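Local coordinates for protein cyclopenase asqI (Emericella nidulans, PDB 5YY3) that catalyses, as a zinc-dependent cyclopenase, the conversion of 4'-methoxycyclopenin into 4'-methoxyviridicatin with release of methyl isocyanate in aspoquinolone biosynthesis, at residues I415-V429 with E631-I643. Sequence-based numbering, arbitrary orientation.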
loop_
_atom_site.group_PDB
_atom_site.type_symbol
_atom_site.label_atom_id
_atom_site.label_comp_id
_atom_site.label_asym_id
_atom_site.label_seq_id
_atom_site.Cartn_x
_atom_site.Cartn_y
_atom_site.Cartn_z
ATOM N N ILE A 415 -2.485 -7.462 -44.237
ATOM C CA ILE A 415 -3.189 -8.402 -43.372
ATOM C C ILE A 415 -4.074 -9.357 -44.179
ATOM O O ILE A 415 -4.488 -10.404 -43.668
ATOM C CB ILE A 415 -4.056 -7.664 -42.303
ATOM C CG1 ILE A 415 -4.275 -8.562 -41.093
ATOM C CG2 ILE A 415 -5.407 -7.242 -42.862
ATOM C CD1 ILE A 415 -2.995 -9.099 -40.512
ATOM N N THR A 416 -4.356 -8.999 -45.436
ATOM C CA THR A 416 -5.158 -9.845 -46.323
ATOM C C THR A 416 -4.290 -10.779 -47.175
ATOM O O THR A 416 -4.783 -11.769 -47.704
ATOM C CB THR A 416 -6.025 -9.014 -47.282
ATOM O OG1 THR A 416 -5.174 -8.333 -48.210
ATOM C CG2 THR A 416 -6.872 -7.994 -46.538
ATOM N N ALA A 417 -3.001 -10.464 -47.292
ATOM C CA ALA A 417 -2.082 -11.153 -48.209
ATOM C C ALA A 417 -2.115 -12.691 -48.176
ATOM O O ALA A 417 -1.876 -13.334 -49.192
ATOM C CB ALA A 417 -0.670 -10.680 -47.950
ATOM N N HIS A 418 -2.399 -13.290 -47.028
ATOM C CA HIS A 418 -2.431 -14.748 -46.961
ATOM C C HIS A 418 -3.731 -15.255 -46.319
ATOM O O HIS A 418 -3.734 -16.284 -45.635
ATOM C CB HIS A 418 -1.213 -15.270 -46.194
ATOM C CG HIS A 418 0.100 -14.805 -46.748
ATOM N ND1 HIS A 418 0.739 -15.445 -47.789
ATOM C CD2 HIS A 418 0.905 -13.769 -46.395
ATOM C CE1 HIS A 418 1.877 -14.823 -48.054
ATOM N NE2 HIS A 418 1.998 -13.804 -47.225
ATOM N N ARG A 419 -4.824 -14.525 -46.545
ATOM C CA ARG A 419 -6.141 -14.910 -46.036
ATOM C C ARG A 419 -6.582 -16.288 -46.554
ATOM O O ARG A 419 -6.394 -16.601 -47.723
ATOM C CB ARG A 419 -7.203 -13.860 -46.430
ATOM C CG ARG A 419 -7.358 -13.640 -47.959
ATOM C CD ARG A 419 -8.765 -13.207 -48.382
ATOM N NE ARG A 419 -9.078 -11.809 -48.074
ATOM C CZ ARG A 419 -10.320 -11.314 -47.961
ATOM N NH1 ARG A 419 -11.388 -12.103 -48.120
ATOM N NH2 ARG A 419 -10.497 -10.025 -47.668
ATOM N N ALA A 420 -7.175 -17.106 -45.693
ATOM C CA ALA A 420 -7.850 -18.313 -46.163
ATOM C C ALA A 420 -9.232 -17.939 -46.688
ATOM O O ALA A 420 -9.871 -17.022 -46.167
ATOM C CB ALA A 420 -7.962 -19.346 -45.060
ATOM N N GLU A 421 -9.693 -18.647 -47.718
ATOM C CA GLU A 421 -11.001 -18.380 -48.300
ATOM C C GLU A 421 -12.068 -19.005 -47.410
ATOM O O GLU A 421 -12.625 -20.079 -47.685
ATOM C CB GLU A 421 -11.081 -18.912 -49.728
ATOM C CG GLU A 421 -10.619 -17.922 -50.807
ATOM C CD GLU A 421 -10.330 -18.613 -52.131
ATOM O OE1 GLU A 421 -9.299 -19.315 -52.210
ATOM O OE2 GLU A 421 -11.130 -18.471 -53.088
ATOM N N VAL A 422 -12.368 -18.292 -46.339
ATOM C CA VAL A 422 -13.176 -18.838 -45.281
ATOM C C VAL A 422 -13.831 -17.684 -44.533
ATOM O O VAL A 422 -13.330 -16.560 -44.549
ATOM C CB VAL A 422 -12.289 -19.727 -44.366
ATOM C CG1 VAL A 422 -12.313 -19.278 -42.895
ATOM C CG2 VAL A 422 -12.657 -21.168 -44.533
ATOM N N VAL A 423 -14.974 -17.941 -43.916
ATOM C CA VAL A 423 -15.581 -16.941 -43.052
ATOM C C VAL A 423 -15.537 -17.454 -41.635
ATOM O O VAL A 423 -16.068 -18.537 -41.361
ATOM C CB VAL A 423 -17.040 -16.634 -43.444
ATOM C CG1 VAL A 423 -17.710 -15.769 -42.379
ATOM C CG2 VAL A 423 -17.095 -15.953 -44.812
ATOM N N LEU A 424 -14.890 -16.696 -40.746
ATOM C CA LEU A 424 -14.861 -17.034 -39.324
ATOM C C LEU A 424 -15.946 -16.297 -38.561
ATOM O O LEU A 424 -16.260 -15.145 -38.864
ATOM C CB LEU A 424 -13.498 -16.699 -38.689
ATOM C CG LEU A 424 -12.263 -17.503 -39.103
ATOM C CD1 LEU A 424 -11.065 -17.236 -38.172
ATOM C CD2 LEU A 424 -12.586 -18.990 -39.165
ATOM N N SER A 425 -16.492 -16.947 -37.544
ATOM C CA SER A 425 -17.470 -16.299 -36.670
ATOM C C SER A 425 -17.526 -17.027 -35.342
ATOM O O SER A 425 -17.003 -18.132 -35.210
ATOM C CB SER A 425 -18.863 -16.273 -37.314
ATOM O OG SER A 425 -19.440 -17.564 -37.287
ATOM N N ASN A 426 -18.146 -16.398 -34.357
ATOM C CA ASN A 426 -18.474 -17.067 -33.102
ATOM C C ASN A 426 -17.277 -17.612 -32.339
ATOM O O ASN A 426 -17.295 -18.745 -31.872
ATOM C CB ASN A 426 -19.465 -18.209 -33.357
ATOM C CG ASN A 426 -20.878 -17.708 -33.635
ATOM O OD1 ASN A 426 -21.456 -17.991 -34.678
ATOM N ND2 ASN A 426 -21.431 -16.966 -32.704
ATOM N N LEU A 427 -16.240 -16.803 -32.196
ATOM C CA LEU A 427 -15.086 -17.218 -31.417
ATOM C C LEU A 427 -15.452 -17.236 -29.939
ATOM O O LEU A 427 -15.998 -16.268 -29.419
ATOM C CB LEU A 427 -13.899 -16.276 -31.667
ATOM C CG LEU A 427 -12.622 -16.549 -30.873
ATOM C CD1 LEU A 427 -12.112 -17.946 -31.185
ATOM C CD2 LEU A 427 -11.559 -15.498 -31.195
ATOM N N VAL A 428 -15.165 -18.343 -29.267
ATOM C CA VAL A 428 -15.429 -18.446 -27.847
ATOM C C VAL A 428 -14.200 -19.008 -27.084
ATOM O O VAL A 428 -13.515 -19.913 -27.572
ATOM C CB VAL A 428 -16.677 -19.335 -27.577
ATOM C CG1 VAL A 428 -16.964 -19.422 -26.104
ATOM C CG2 VAL A 428 -17.911 -18.785 -28.301
ATOM N N VAL A 429 -13.917 -18.454 -25.906
ATOM C CA VAL A 429 -12.996 -19.086 -24.950
ATOM C C VAL A 429 -13.813 -19.504 -23.713
ATOM O O VAL A 429 -14.517 -18.668 -23.138
ATOM C CB VAL A 429 -11.824 -18.125 -24.549
ATOM C CG1 VAL A 429 -10.798 -18.839 -23.683
ATOM C CG2 VAL A 429 -11.146 -17.557 -25.803
ATOM N N GLU A 631 -17.228 -7.505 -41.853
ATOM C CA GLU A 631 -17.590 -7.284 -43.244
ATOM C C GLU A 631 -16.349 -7.285 -44.108
ATOM O O GLU A 631 -16.243 -8.092 -45.029
ATOM C CB GLU A 631 -18.363 -5.974 -43.402
ATOM C CG GLU A 631 -19.792 -6.032 -42.845
ATOM C CD GLU A 631 -19.852 -6.253 -41.334
ATOM O OE1 GLU A 631 -18.975 -5.722 -40.596
ATOM O OE2 GLU A 631 -20.787 -6.956 -40.887
ATOM N N LEU A 632 -15.393 -6.414 -43.792
ATOM C CA LEU A 632 -14.205 -6.260 -44.632
ATOM C C LEU A 632 -13.133 -7.333 -44.404
ATOM O O LEU A 632 -12.310 -7.579 -45.286
ATOM C CB LEU A 632 -13.603 -4.873 -44.418
ATOM C CG LEU A 632 -12.406 -4.467 -45.279
ATOM C CD1 LEU A 632 -12.743 -4.482 -46.765
ATOM C CD2 LEU A 632 -11.948 -3.087 -44.860
ATOM N N TYR A 633 -13.120 -7.969 -43.233
ATOM C CA TYR A 633 -12.113 -9.010 -42.959
ATOM C C TYR A 633 -12.774 -10.254 -42.395
ATOM O O TYR A 633 -12.675 -10.518 -41.205
ATOM C CB TYR A 633 -11.030 -8.502 -41.990
ATOM C CG TYR A 633 -10.420 -7.176 -42.404
ATOM C CD1 TYR A 633 -9.437 -7.120 -43.389
ATOM C CD2 TYR A 633 -10.837 -5.983 -41.824
ATOM C CE1 TYR A 633 -8.879 -5.912 -43.785
ATOM C CE2 TYR A 633 -10.290 -4.769 -42.220
ATOM C CZ TYR A 633 -9.311 -4.743 -43.199
ATOM O OH TYR A 633 -8.748 -3.549 -43.596
ATOM N N PRO A 634 -13.442 -11.032 -43.255
ATOM C CA PRO A 634 -14.297 -12.127 -42.776
ATOM C C PRO A 634 -13.480 -13.311 -42.276
ATOM O O PRO A 634 -14.006 -14.169 -41.566
ATOM C CB PRO A 634 -15.122 -12.510 -44.023
ATOM C CG PRO A 634 -14.842 -11.419 -45.056
ATOM C CD PRO A 634 -13.485 -10.892 -44.724
ATOM N N PHE A 635 -12.207 -13.342 -42.658
ATOM C CA PHE A 635 -11.250 -14.375 -42.246
ATOM C C PHE A 635 -10.572 -14.044 -40.883
ATOM O O PHE A 635 -9.640 -14.736 -40.446
ATOM C CB PHE A 635 -10.182 -14.547 -43.349
ATOM C CG PHE A 635 -9.396 -13.292 -43.606
ATOM C CD1 PHE A 635 -9.936 -12.268 -44.372
ATOM C CD2 PHE A 635 -8.144 -13.113 -43.041
ATOM C CE1 PHE A 635 -9.234 -11.093 -44.584
ATOM C CE2 PHE A 635 -7.440 -11.947 -43.242
ATOM C CZ PHE A 635 -7.982 -10.933 -44.019
ATOM N N ILE A 636 -11.033 -12.970 -40.246
ATOM C CA ILE A 636 -10.620 -12.591 -38.892
ATOM C C ILE A 636 -11.872 -12.470 -38.043
ATOM O O ILE A 636 -12.916 -12.002 -38.520
ATOM C CB ILE A 636 -9.841 -11.238 -38.850
ATOM C CG1 ILE A 636 -8.445 -11.380 -39.473
ATOM C CG2 ILE A 636 -9.716 -10.720 -37.412
ATOM C CD1 ILE A 636 -7.786 -10.038 -39.850
ATOM N N THR A 637 -11.787 -12.913 -36.796
ATOM C CA THR A 637 -12.861 -12.667 -35.850
ATOM C C THR A 637 -12.268 -12.443 -34.460
ATOM O O THR A 637 -11.115 -12.796 -34.198
ATOM C CB THR A 637 -13.867 -13.824 -35.821
ATOM O OG1 THR A 637 -15.096 -13.375 -35.225
ATOM C CG2 THR A 637 -13.311 -15.014 -35.045
ATOM N N SER A 638 -13.045 -11.835 -33.576
ATOM C CA SER A 638 -12.550 -11.529 -32.242
ATOM C C SER A 638 -13.699 -11.469 -31.273
ATOM O O SER A 638 -14.852 -11.267 -31.667
ATOM C CB SER A 638 -11.766 -10.209 -32.225
ATOM O OG SER A 638 -12.621 -9.115 -32.458
ATOM N N THR A 639 -13.381 -11.660 -29.999
ATOM C CA THR A 639 -14.399 -11.756 -28.978
ATOM C C THR A 639 -13.786 -11.408 -27.630
ATOM O O THR A 639 -12.599 -11.640 -27.403
ATOM C CB THR A 639 -15.027 -13.167 -28.950
ATOM O OG1 THR A 639 -16.210 -13.156 -28.144
ATOM C CG2 THR A 639 -14.057 -14.165 -28.363
ATOM N N THR A 640 -14.580 -10.833 -26.738
ATOM C CA THR A 640 -14.066 -10.495 -25.416
ATOM C C THR A 640 -14.329 -11.663 -24.460
ATOM O O THR A 640 -15.269 -12.414 -24.641
ATOM C CB THR A 640 -14.690 -9.183 -24.883
ATOM O OG1 THR A 640 -14.604 -8.178 -25.896
ATOM C CG2 THR A 640 -13.923 -8.664 -23.655
ATOM N N PHE A 641 -13.458 -11.843 -23.476
ATOM C CA PHE A 641 -13.678 -12.807 -22.406
ATOM C C PHE A 641 -13.011 -12.260 -21.157
ATOM O O PHE A 641 -12.274 -11.286 -21.216
ATOM C CB PHE A 641 -13.123 -14.193 -22.754
ATOM C CG PHE A 641 -11.615 -14.247 -22.858
ATOM C CD1 PHE A 641 -10.967 -13.757 -23.984
ATOM C CD2 PHE A 641 -10.848 -14.808 -21.848
ATOM C CE1 PHE A 641 -9.583 -13.811 -24.090
ATOM C CE2 PHE A 641 -9.470 -14.873 -21.959
ATOM C CZ PHE A 641 -8.844 -14.374 -23.078
ATOM N N LYS A 642 -13.262 -12.894 -20.027
ATOM C CA LYS A 642 -12.691 -12.417 -18.794
ATOM C C LYS A 642 -11.955 -13.543 -18.091
ATOM O O LYS A 642 -12.397 -14.699 -18.086
ATOM C CB LYS A 642 -13.780 -11.832 -17.885
ATOM C CG LYS A 642 -14.375 -10.504 -18.381
ATOM C CD LYS A 642 -15.321 -9.910 -17.327
ATOM C CE LYS A 642 -16.246 -8.852 -17.904
ATOM N NZ LYS A 642 -16.995 -8.134 -16.827
ATOM N N ILE A 643 -10.817 -13.200 -17.508
ATOM C CA ILE A 643 -10.092 -14.122 -16.645
ATOM C C ILE A 643 -10.241 -13.701 -15.185
ATOM O O ILE A 643 -9.978 -12.549 -14.834
ATOM C CB ILE A 643 -8.609 -14.189 -17.024
ATOM C CG1 ILE A 643 -8.492 -14.508 -18.511
ATOM C CG2 ILE A 643 -7.894 -15.227 -16.196
ATOM C CD1 ILE A 643 -7.075 -14.536 -19.002
HETATM O O HOH W 1 -15.430 -12.368 -39.285
HETATM O O HOH W 2 -16.260 -14.004 -32.675
#
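With chi1 near +60° in both, Arg-419 and Phe-635 each have CG flanked by their own backbone N and C, and the two side chains meet almost at right angles. Arg-419 CB sits over the middle of the phenyl face, 3.5 Å from the centroid of the Phe-635 ring, in a CH-pi contact. A bend at chi3 then sets the guanidinium beside the CD1-CE1 rim, with Phe-635 CE1 against one of its faces, 3.5 Å from Arg-419 NH2, and the two planes 45° apart. Arginine suits this partly exposed place because CB can cap the ring while the flat, charged end lies along its rim. Phenylalanine offers CB a face and the Ile-415 carbonyl an edge, Ile-415 O lying 3.4 Å from Phe-635 CE2; Ile-415 CG2 meets Tyr-633 CE1. Phe-635 belongs to a type I turn, Tyr-633 to Ile-636, whose second position suits the restricted phi of Pro-634. The proline carbonyl accepts the one direct backbone bond between the segments, from Leu-424 N (2.8 Å to Pro-634 O, 164° at the hydrogen).

Beyond it the strands run nearly parallel; two waters bridge the first part of the gap, and side chains fill the rest. One water links Leu-424 O and Ile-636 O; the next accepts from Leu-427 N, donates to Ser-638 O and hydrogen-bonds Thr-637 OG1. Threonine thus offers a hydroxyl to water and a methyl to Leu-427, whose branched chain fills against two such methyls: CB is 3.7 Å from Thr-637 CG2, and CG meets Thr-639 CG2. Further along, Val-429 CG2 rests over one face of Phe-641, toward the rim.

The contact lies in the Ig-like beta domain of this hemocyanin-type fold, away from the zinc site. Strand 422-431 pairs antiparallel with strand 461-475, strand 636-644 antiparallel with 571-580, while Leu-424 and Phe-641 pack onto strand 487-497.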